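Long-range contacts in Tat (Twin-arginine translocation) pathway signal sequence containing protein (Mycobacterium tuberculosis, PDB 5IMU), which is of unknown function but is probably exported by the Tat pathway, this fragment comprising an alpha/beta/alpha sandwich and a helical bundle: residues A[13-21]-A[33-44]; A[66-74]-A[208-216]. All coordinates share one frame; numbering follows the deposited sequence.

Contact 1: A[13-21]-A[33-44]; sequences EQQRLQRIV and WAAGLRDDGTTT
In the alpha/beta/alpha sandwich of this fragment, helix 6-27 packs on the mixed sheet: Leu-17, Ile-20 and Val-21 meet Ala-35 of strand 33-37, and the first two also reach Thr-44 at the start of strand 44-48. Here branched helix side chains pack on the small Ala-35 and on the methyl of Thr-44. The axes of helix 13-21 and strand 33-37 run roughly antiparallel, at 149°, and approach to 7.8 Å. Such closeness suits Ala-35, whose single methyl CB lies 3.5 Å from Val-21 CG2, while the other branch of Val-21 passes Trp-33 CB. Leu-17 straddles the next part of the strand: CD1 rests over the backbone from Ala-35 O to Leu-37 N, and CD2 meets Thr-44 CG2 at 3.7 Å. Ile-20 CD1 comes tip to tip with the same methyl.

The polar edge begins at Arg-16. Its chain is extended, with CG set opposite the backbone N (chi1 174°), and this carries the guanidinium to Thr-44, where NH1 donates to OG1 over 2.9 Å at 157°, almost exactly in the guanidinium plane. Ile-20 CD1 covers one face of that group. A water accepts from NH2 of Arg-16 and from Thr-44 OG1 and donates to Thr-42 O, tying the arginine to the residue that follows the type I turn 38-41. Beside that turn Asp-40 OD1 accepts from the backbone N of Thr-42 and Thr-43, an Asx turn continued as an Asx motif in the beta hairpin connecting strands 33-37 and 44-48.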
loop_
_atom_site.group_PDB
_atom_site.type_symbol
_atom_site.label_atom_id
_atom_site.label_comp_id
_atom_site.label_asym_id
_atom_site.label_seq_id
_atom_site.Cartn_x
_atom_site.Cartn_y
_atom_site.Cartn_z
ATOM N N GLU A 13 2.687 25.095 3.652
ATOM C CA GLU A 13 2.742 23.815 4.349
ATOM C C GLU A 13 1.464 23.013 4.136
ATOM O O GLU A 13 1.513 21.808 3.859
ATOM C CB GLU A 13 2.989 24.079 5.832
ATOM C CG GLU A 13 3.067 22.873 6.733
ATOM C CD GLU A 13 3.256 23.284 8.181
ATOM O OE1 GLU A 13 2.283 23.767 8.797
ATOM O OE2 GLU A 13 4.387 23.151 8.696
ATOM N N GLN A 14 0.307 23.668 4.257
ATOM C CA GLN A 14 -0.964 22.986 4.034
ATOM C C GLN A 14 -1.125 22.579 2.574
ATOM O O GLN A 14 -1.588 21.470 2.279
ATOM C CB GLN A 14 -2.119 23.885 4.473
ATOM C CG GLN A 14 -3.497 23.278 4.268
ATOM C CD GLN A 14 -3.754 22.108 5.194
ATOM O OE1 GLN A 14 -3.290 22.094 6.332
ATOM N NE2 GLN A 14 -4.493 21.115 4.708
ATOM N N GLN A 15 -0.747 23.463 1.647
ATOM C CA GLN A 15 -0.905 23.162 0.226
ATOM C C GLN A 15 -0.022 21.998 -0.198
ATOM O O GLN A 15 -0.414 21.191 -1.049
ATOM C CB GLN A 15 -0.591 24.403 -0.609
ATOM C CG GLN A 15 -1.639 25.485 -0.488
ATOM C CD GLN A 15 -3.024 24.959 -0.790
ATOM O OE1 GLN A 15 -3.247 24.335 -1.827
ATOM N NE2 GLN A 15 -3.960 25.194 0.122
ATOM N N ARG A 16 1.176 21.900 0.379
ATOM C CA ARG A 16 2.061 20.786 0.060
ATOM C C ARG A 16 1.428 19.453 0.440
ATOM O O ARG A 16 1.507 18.479 -0.318
ATOM C CB ARG A 16 3.400 20.969 0.770
ATOM C CG ARG A 16 4.332 19.788 0.621
ATOM C CD ARG A 16 5.549 19.925 1.514
ATOM N NE ARG A 16 6.360 18.714 1.504
ATOM C CZ ARG A 16 6.236 17.724 2.384
ATOM N NH1 ARG A 16 5.332 17.802 3.352
ATOM N NH2 ARG A 16 7.019 16.658 2.297
ATOM N N LEU A 17 0.791 19.393 1.612
ATOM C CA LEU A 17 0.122 18.164 2.025
ATOM C C LEU A 17 -1.026 17.817 1.087
ATOM O O LEU A 17 -1.230 16.644 0.753
ATOM C CB LEU A 17 -0.389 18.293 3.459
ATOM C CG LEU A 17 0.640 18.222 4.589
ATOM C CD1 LEU A 17 -0.047 18.351 5.939
ATOM C CD2 LEU A 17 1.431 16.929 4.514
ATOM N N GLN A 18 -1.790 18.822 0.653
ATOM C CA GLN A 18 -2.934 18.544 -0.210
ATOM C C GLN A 18 -2.488 18.032 -1.574
ATOM O O GLN A 18 -3.131 17.145 -2.148
ATOM C CB GLN A 18 -3.803 19.793 -0.360
ATOM C CG GLN A 18 -5.187 19.500 -0.920
ATOM C CD GLN A 18 -6.015 18.624 0.005
ATOM O OE1 GLN A 18 -6.419 19.052 1.085
ATOM N NE2 GLN A 18 -6.252 17.381 -0.406
ATOM N N ARG A 19 -1.393 18.577 -2.114
ATOM C CA ARG A 19 -0.879 18.076 -3.386
ATOM C C ARG A 19 -0.412 16.631 -3.259
ATOM O O ARG A 19 -0.569 15.838 -4.195
ATOM C CB ARG A 19 0.260 18.960 -3.896
ATOM C CG ARG A 19 -0.169 20.351 -4.331
ATOM C CD ARG A 19 0.931 21.052 -5.122
ATOM N NE ARG A 19 2.164 21.211 -4.354
ATOM C CZ ARG A 19 2.425 22.252 -3.570
ATOM N NH1 ARG A 19 1.539 23.230 -3.449
ATOM N NH2 ARG A 19 3.571 22.316 -2.906
ATOM N N ILE A 20 0.165 16.270 -2.111
ATOM C CA ILE A 20 0.583 14.888 -1.890
ATOM C C ILE A 20 -0.629 13.965 -1.847
ATOM O O ILE A 20 -0.635 12.892 -2.461
ATOM C CB ILE A 20 1.423 14.784 -0.604
ATOM C CG1 ILE A 20 2.811 15.390 -0.827
ATOM C CG2 ILE A 20 1.539 13.336 -0.149
ATOM C CD1 ILE A 20 3.678 15.389 0.405
ATOM N N VAL A 21 -1.679 14.372 -1.127
ATOM C CA VAL A 21 -2.901 13.570 -1.066
ATOM C C VAL A 21 -3.517 13.431 -2.452
ATOM O O VAL A 21 -3.860 12.327 -2.893
ATOM C CB VAL A 21 -3.902 14.186 -0.072
ATOM C CG1 VAL A 21 -5.255 13.512 -0.208
ATOM C CG2 VAL A 21 -3.393 14.057 1.348
ATOM N N TRP A 33 -7.964 8.836 1.442
ATOM C CA TRP A 33 -6.556 9.077 1.724
ATOM C C TRP A 33 -6.415 10.234 2.702
ATOM O O TRP A 33 -7.297 11.089 2.807
ATOM C CB TRP A 33 -5.766 9.422 0.451
ATOM C CG TRP A 33 -5.752 8.365 -0.615
ATOM C CD1 TRP A 33 -6.638 8.227 -1.644
ATOM C CD2 TRP A 33 -4.780 7.326 -0.780
ATOM N NE1 TRP A 33 -6.288 7.155 -2.431
ATOM C CE2 TRP A 33 -5.149 6.586 -1.921
ATOM C CE3 TRP A 33 -3.636 6.944 -0.070
ATOM C CZ2 TRP A 33 -4.418 5.487 -2.368
ATOM C CZ3 TRP A 33 -2.912 5.852 -0.516
ATOM C CH2 TRP A 33 -3.305 5.138 -1.653
ATOM N N ALA A 34 -5.280 10.267 3.399
ATOM C CA ALA A 34 -4.932 11.403 4.240
ATOM C C ALA A 34 -3.420 11.485 4.382
ATOM O O ALA A 34 -2.721 10.469 4.343
ATOM C CB ALA A 34 -5.582 11.313 5.624
ATOM N N ALA A 35 -2.923 12.709 4.548
ATOM C CA ALA A 35 -1.514 12.953 4.819
ATOM C C ALA A 35 -1.381 14.002 5.912
ATOM O O ALA A 35 -2.175 14.943 5.993
ATOM C CB ALA A 35 -0.758 13.406 3.566
ATOM N N GLY A 36 -0.367 13.836 6.749
ATOM C CA GLY A 36 -0.161 14.730 7.873
ATOM C C GLY A 36 1.312 14.951 8.132
ATOM O O GLY A 36 2.154 14.102 7.833
ATOM N N LEU A 37 1.617 16.117 8.694
ATOM C CA LEU A 37 2.979 16.490 9.059
ATOM C C LEU A 37 3.163 16.271 10.556
ATOM O O LEU A 37 2.408 16.821 11.365
ATOM C CB LEU A 37 3.269 17.947 8.699
ATOM C CG LEU A 37 4.714 18.406 8.916
ATOM C CD1 LEU A 37 5.655 17.693 7.951
ATOM C CD2 LEU A 37 4.847 19.916 8.783
ATOM N N ARG A 38 4.160 15.469 10.920
ATOM C CA ARG A 38 4.468 15.234 12.322
ATOM C C ARG A 38 5.087 16.479 12.950
ATOM O O ARG A 38 5.527 17.405 12.261
ATOM C CB ARG A 38 5.414 14.043 12.473
ATOM C CG ARG A 38 4.796 12.696 12.124
ATOM C CD ARG A 38 4.254 12.011 13.368
ATOM N NE ARG A 38 3.998 10.591 13.148
ATOM C CZ ARG A 38 2.800 10.022 13.228
ATOM N NH1 ARG A 38 1.732 10.751 13.531
ATOM N NH2 ARG A 38 2.670 8.721 13.011
ATOM N N ASP A 39 5.127 16.491 14.285
ATOM C CA ASP A 39 5.622 17.668 14.989
ATOM C C ASP A 39 7.130 17.846 14.867
ATOM O O ASP A 39 7.644 18.886 15.291
ATOM C CB ASP A 39 5.211 17.620 16.467
ATOM C CG ASP A 39 5.875 16.489 17.236
ATOM O OD1 ASP A 39 6.475 15.594 16.606
ATOM O OD2 ASP A 39 5.784 16.492 18.482
ATOM N N ASP A 40 7.853 16.875 14.300
ATOM C CA ASP A 40 9.265 17.109 14.022
ATOM C C ASP A 40 9.469 18.048 12.841
ATOM O O ASP A 40 10.604 18.472 12.595
ATOM C CB ASP A 40 10.008 15.787 13.782
ATOM C CG ASP A 40 9.442 14.977 12.617
ATOM O OD1 ASP A 40 8.662 15.518 11.803
ATOM O OD2 ASP A 40 9.802 13.784 12.506
ATOM N N GLY A 41 8.404 18.377 12.113
ATOM C CA GLY A 41 8.479 19.283 10.988
ATOM C C GLY A 41 8.999 18.682 9.702
ATOM O O GLY A 41 9.034 19.385 8.683
ATOM N N THR A 42 9.401 17.410 9.705
ATOM C CA THR A 42 9.998 16.791 8.526
ATOM C C THR A 42 9.341 15.488 8.091
ATOM O O THR A 42 9.496 15.112 6.923
ATOM C CB THR A 42 11.494 16.523 8.755
ATOM O OG1 THR A 42 11.660 15.631 9.864
ATOM C CG2 THR A 42 12.240 17.820 9.037
ATOM N N THR A 43 8.626 14.788 8.968
ATOM C CA THR A 43 8.027 13.504 8.623
ATOM C C THR A 43 6.612 13.721 8.097
ATOM O O THR A 43 5.740 14.202 8.828
ATOM C CB THR A 43 8.006 12.567 9.829
ATOM O OG1 THR A 43 9.344 12.355 10.298
ATOM C CG2 THR A 43 7.387 11.224 9.450
ATOM N N THR A 44 6.387 13.361 6.835
ATOM C CA THR A 44 5.063 13.412 6.222
ATOM C C THR A 44 4.503 11.995 6.168
ATOM O O THR A 44 5.041 11.133 5.465
ATOM C CB THR A 44 5.124 14.027 4.826
ATOM O OG1 THR A 44 5.670 15.350 4.904
ATOM C CG2 THR A 44 3.733 14.093 4.213
HETATM O O HOH W 1 8.275 14.994 4.294
#

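Contact 2: A[66-74]-A[208-216]; sequences TLLEPTARR and YHLAWYAVT. With K (potassium ion), chain B.
A CH-pi contact leads where the chain leaving strand 65-67 meets the C-terminal helix 203-216: Pro-70 lies over one face of the Trp-212 indole. Its CA sits 3.8 Å from the centroid of the six-membered ring and 14° off the normal, while CB rests above the middle of the ring system, 3.8 Å from CE2. Trp-54 meets Trp-212 as well.

Apolar packing extends this along the helix. Pro-70 CG touches Ala-211 CB, and Val-215 CG1, set beside its backbone N (chi1 -61°), approaches Pro-70 O at 3.7 Å. One turn before Trp-212 in the helix, the side chain of Tyr-208 crosses that of Leu-67 at about a right angle, with Leu-67 CD1 near Tyr-208 CE1; the tyrosine hydroxyl is hydrogen-bonded to Ile-55 N. An extended segment with a proline thus packs against a helix of the DUF5631 range.

Polar atoms gather near the indole. Leu-68 O lies at the ring edge, 3.3 Å from Trp-212 CZ2, and a water bridges that oxygen to Trp-212 NE1. Arg-73 bonds within its own segment: NH1 and NH2 both donate to Glu-69 O, at 2.9 and 3.0 Å respectively, and NH1 also comes near Trp-212 CH2.

Metal coordination occupies the far end, where Thr-66 OG1 binds the potassium ion at 2.8 Å beside a water and Asn-64 O.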
loop_
_atom_site.group_PDB
_atom_site.type_symbol
_atom_site.label_atom_id
_atom_site.label_comp_id
_atom_site.label_asym_id
_atom_site.label_seq_id
_atom_site.Cartn_x
_atom_site.Cartn_y
_atom_site.Cartn_z
ATOM N N THR A 66 6.293 8.961 4.552
ATOM C CA THR A 66 6.491 7.876 5.501
ATOM C C THR A 66 5.167 7.153 5.698
ATOM O O THR A 66 4.102 7.779 5.668
ATOM C CB THR A 66 7.019 8.411 6.842
ATOM O OG1 THR A 66 8.288 9.042 6.634
ATOM C CG2 THR A 66 7.186 7.294 7.856
ATOM N N LEU A 67 5.231 5.839 5.881
ATOM C CA LEU A 67 4.043 5.012 6.012
ATOM C C LEU A 67 3.904 4.499 7.440
ATOM O O LEU A 67 4.875 4.433 8.200
ATOM C CB LEU A 67 4.099 3.828 5.040
ATOM C CG LEU A 67 4.352 4.179 3.572
ATOM C CD1 LEU A 67 4.496 2.916 2.734
ATOM C CD2 LEU A 67 3.242 5.066 3.027
ATOM N N LEU A 68 2.674 4.140 7.800
ATOM C CA LEU A 68 2.446 3.459 9.066
ATOM C C LEU A 68 3.160 2.115 9.063
ATOM O O LEU A 68 3.185 1.407 8.052
ATOM C CB LEU A 68 0.949 3.251 9.311
ATOM C CG LEU A 68 0.052 4.458 9.588
ATOM C CD1 LEU A 68 -1.406 4.022 9.619
ATOM C CD2 LEU A 68 0.437 5.132 10.896
ATOM N N GLU A 69 3.750 1.765 10.200
ATOM C CA GLU A 69 4.421 0.484 10.310
ATOM C C GLU A 69 3.390 -0.639 10.415
ATOM O O GLU A 69 2.270 -0.424 10.889
ATOM C CB GLU A 69 5.350 0.475 11.523
ATOM C CG GLU A 69 6.514 1.448 11.388
ATOM C CD GLU A 69 7.505 1.343 12.527
ATOM O OE1 GLU A 69 7.068 1.270 13.694
ATOM O OE2 GLU A 69 8.724 1.330 12.253
ATOM N N PRO A 70 3.734 -1.851 9.958
ATOM C CA PRO A 70 2.761 -2.949 10.006
ATOM C C PRO A 70 2.500 -3.434 11.422
ATOM O O PRO A 70 3.304 -4.167 12.006
ATOM C CB PRO A 70 3.413 -4.039 9.146
ATOM C CG PRO A 70 4.866 -3.754 9.225
ATOM C CD PRO A 70 4.999 -2.260 9.324
ATOM N N THR A 71 1.374 -3.004 11.981
ATOM C CA THR A 71 0.875 -3.482 13.259
ATOM C C THR A 71 -0.638 -3.591 13.140
ATOM O O THR A 71 -1.258 -2.876 12.347
ATOM C CB THR A 71 1.275 -2.540 14.411
ATOM O OG1 THR A 71 2.703 -2.447 14.475
ATOM C CG2 THR A 71 0.762 -3.050 15.753
ATOM N N ALA A 72 -1.224 -4.513 13.901
ATOM C CA ALA A 72 -2.672 -4.666 13.903
ATOM C C ALA A 72 -3.344 -3.372 14.344
ATOM O O ALA A 72 -3.032 -2.823 15.405
ATOM C CB ALA A 72 -3.082 -5.817 14.822
ATOM N N ARG A 73 -4.259 -2.878 13.514
ATOM C CA ARG A 73 -5.036 -1.687 13.819
ATOM C C ARG A 73 -6.510 -1.992 13.612
ATOM O O ARG A 73 -6.878 -2.815 12.768
ATOM C CB ARG A 73 -4.610 -0.499 12.955
ATOM C CG ARG A 73 -3.271 0.067 13.369
ATOM C CD ARG A 73 -2.865 1.272 12.546
ATOM N NE ARG A 73 -1.489 1.649 12.847
ATOM C CZ ARG A 73 -0.425 1.136 12.238
ATOM N NH1 ARG A 73 -0.579 0.230 11.282
ATOM N NH2 ARG A 73 0.793 1.528 12.583
ATOM N N ARG A 74 -7.351 -1.321 14.395
ATOM C CA ARG A 74 -8.768 -1.643 14.391
ATOM C C ARG A 74 -9.392 -1.328 13.039
ATOM O O ARG A 74 -9.006 -0.376 12.351
ATOM C CB ARG A 74 -9.501 -0.897 15.508
ATOM C CG ARG A 74 -9.451 0.604 15.387
ATOM C CD ARG A 74 -10.522 1.273 16.232
ATOM N NE ARG A 74 -10.448 0.944 17.652
ATOM C CZ ARG A 74 -11.452 0.422 18.352
ATOM N NH1 ARG A 74 -12.614 0.165 17.765
ATOM N NH2 ARG A 74 -11.296 0.163 19.643
ATOM N N TYR A 208 7.737 -6.169 2.139
ATOM C CA TYR A 208 6.703 -5.226 2.561
ATOM C C TYR A 208 5.321 -5.869 2.527
ATOM O O TYR A 208 4.554 -5.773 3.492
ATOM C CB TYR A 208 6.751 -3.984 1.665
ATOM C CG TYR A 208 5.595 -3.012 1.816
ATOM C CD1 TYR A 208 5.653 -1.965 2.732
ATOM C CD2 TYR A 208 4.461 -3.124 1.021
ATOM C CE1 TYR A 208 4.602 -1.069 2.861
ATOM C CE2 TYR A 208 3.406 -2.235 1.146
ATOM C CZ TYR A 208 3.482 -1.208 2.068
ATOM O OH TYR A 208 2.438 -0.319 2.194
ATOM N N HIS A 209 4.989 -6.537 1.422
ATOM C CA HIS A 209 3.654 -7.111 1.291
ATOM C C HIS A 209 3.475 -8.318 2.206
ATOM O O HIS A 209 2.387 -8.530 2.752
ATOM C CB HIS A 209 3.388 -7.488 -0.166
ATOM C CG HIS A 209 3.229 -6.306 -1.069
ATOM N ND1 HIS A 209 2.243 -5.360 -0.890
ATOM C CD2 HIS A 209 3.933 -5.914 -2.157
ATOM C CE1 HIS A 209 2.345 -4.437 -1.829
ATOM N NE2 HIS A 209 3.363 -4.750 -2.611
ATOM N N LEU A 210 4.528 -9.116 2.388
ATOM C CA LEU A 210 4.431 -10.272 3.275
ATOM C C LEU A 210 4.246 -9.841 4.726
ATOM O O LEU A 210 3.465 -10.454 5.465
ATOM C CB LEU A 210 5.677 -11.147 3.138
ATOM C CG LEU A 210 5.516 -12.671 3.129
ATOM C CD1 LEU A 210 6.674 -13.334 3.865
ATOM C CD2 LEU A 210 4.177 -13.122 3.700
ATOM N N ALA A 211 4.963 -8.801 5.155
ATOM C CA ALA A 211 4.803 -8.307 6.519
ATOM C C ALA A 211 3.386 -7.804 6.758
ATOM O O ALA A 211 2.787 -8.081 7.803
ATOM C CB ALA A 211 5.821 -7.200 6.802
ATOM N N TRP A 212 2.829 -7.071 5.793
ATOM C CA TRP A 212 1.466 -6.579 5.946
ATOM C C TRP A 212 0.446 -7.707 5.877
ATOM O O TRP A 212 -0.621 -7.611 6.494
ATOM C CB TRP A 212 1.170 -5.519 4.888
ATOM C CG TRP A 212 1.569 -4.148 5.331
ATOM C CD1 TRP A 212 2.685 -3.454 4.964
ATOM C CD2 TRP A 212 0.857 -3.311 6.249
ATOM N NE1 TRP A 212 2.706 -2.229 5.592
ATOM C CE2 TRP A 212 1.594 -2.119 6.387
ATOM C CE3 TRP A 212 -0.336 -3.454 6.964
ATOM C CZ2 TRP A 212 1.176 -1.074 7.211
ATOM C CZ3 TRP A 212 -0.750 -2.416 7.782
ATOM C CH2 TRP A 212 0.003 -1.242 7.900
ATOM N N TYR A 213 0.747 -8.776 5.137
ATOM C CA TYR A 213 -0.154 -9.925 5.117
ATOM C C TYR A 213 -0.309 -10.524 6.510
ATOM O O TYR A 213 -1.412 -10.924 6.901
ATOM C CB TYR A 213 0.352 -10.985 4.135
ATOM C CG TYR A 213 -0.490 -12.244 4.133
ATOM C CD1 TYR A 213 -1.660 -12.314 3.391
ATOM C CD2 TYR A 213 -0.119 -13.356 4.880
ATOM C CE1 TYR A 213 -2.438 -13.457 3.389
ATOM C CE2 TYR A 213 -0.892 -14.504 4.886
ATOM C CZ TYR A 213 -2.049 -14.550 4.137
ATOM O OH TYR A 213 -2.816 -15.690 4.141
ATOM N N ALA A 214 0.784 -10.584 7.275
ATOM C CA ALA A 214 0.748 -11.231 8.584
ATOM C C ALA A 214 -0.151 -10.479 9.556
ATOM O O ALA A 214 -0.941 -11.093 10.283
ATOM C CB ALA A 214 2.163 -11.352 9.150
ATOM N N VAL A 215 -0.041 -9.149 9.597
ATOM C CA VAL A 215 -0.883 -8.377 10.505
ATOM C C VAL A 215 -2.315 -8.280 9.998
ATOM O O VAL A 215 -3.240 -8.116 10.805
ATOM C CB VAL A 215 -0.313 -6.967 10.741
ATOM C CG1 VAL A 215 1.067 -7.055 11.375
ATOM C CG2 VAL A 215 -0.269 -6.170 9.441
ATOM N N THR A 216 -2.526 -8.396 8.686
ATOM C CA THR A 216 -3.879 -8.314 8.149
ATOM C C THR A 216 -4.677 -9.575 8.460
ATOM O O THR A 216 -5.888 -9.505 8.701
ATOM C CB THR A 216 -3.827 -8.066 6.642
ATOM O OG1 THR A 216 -3.024 -6.911 6.379
ATOM C CG2 THR A 216 -5.225 -7.830 6.089
HETATM K K K B . 8.478 11.656 5.677
HETATM O O HOH W 2 4.341 0.085 6.098
HETATM O O HOH W 3 11.277 12.326 6.382
#

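How the contacts relate
Contacts 1 and 2 follow one another along the chain, the first closing before the second opens, and their centres lie about 21 Å apart. They share the four-stranded sheet: contact 1 sets helix 6-27 on strand 33-37 and its hairpin partner, whereas contact 2 starts from 65-67, one of its two outer strands, and leads away to helix 203-216. The two join directly where Thr-44 O lies 2.7 Å from Thr-66 N, a probable hydrogen bond between neighbouring parallel strands. Thr-44 and Thr-66 both belong to the potassium site. Contact 1 thus lies within the DUF5632 range, whereas contact 2 spans the DUF5632 and DUF5631 ranges, probably joining the sandwich to the helical part.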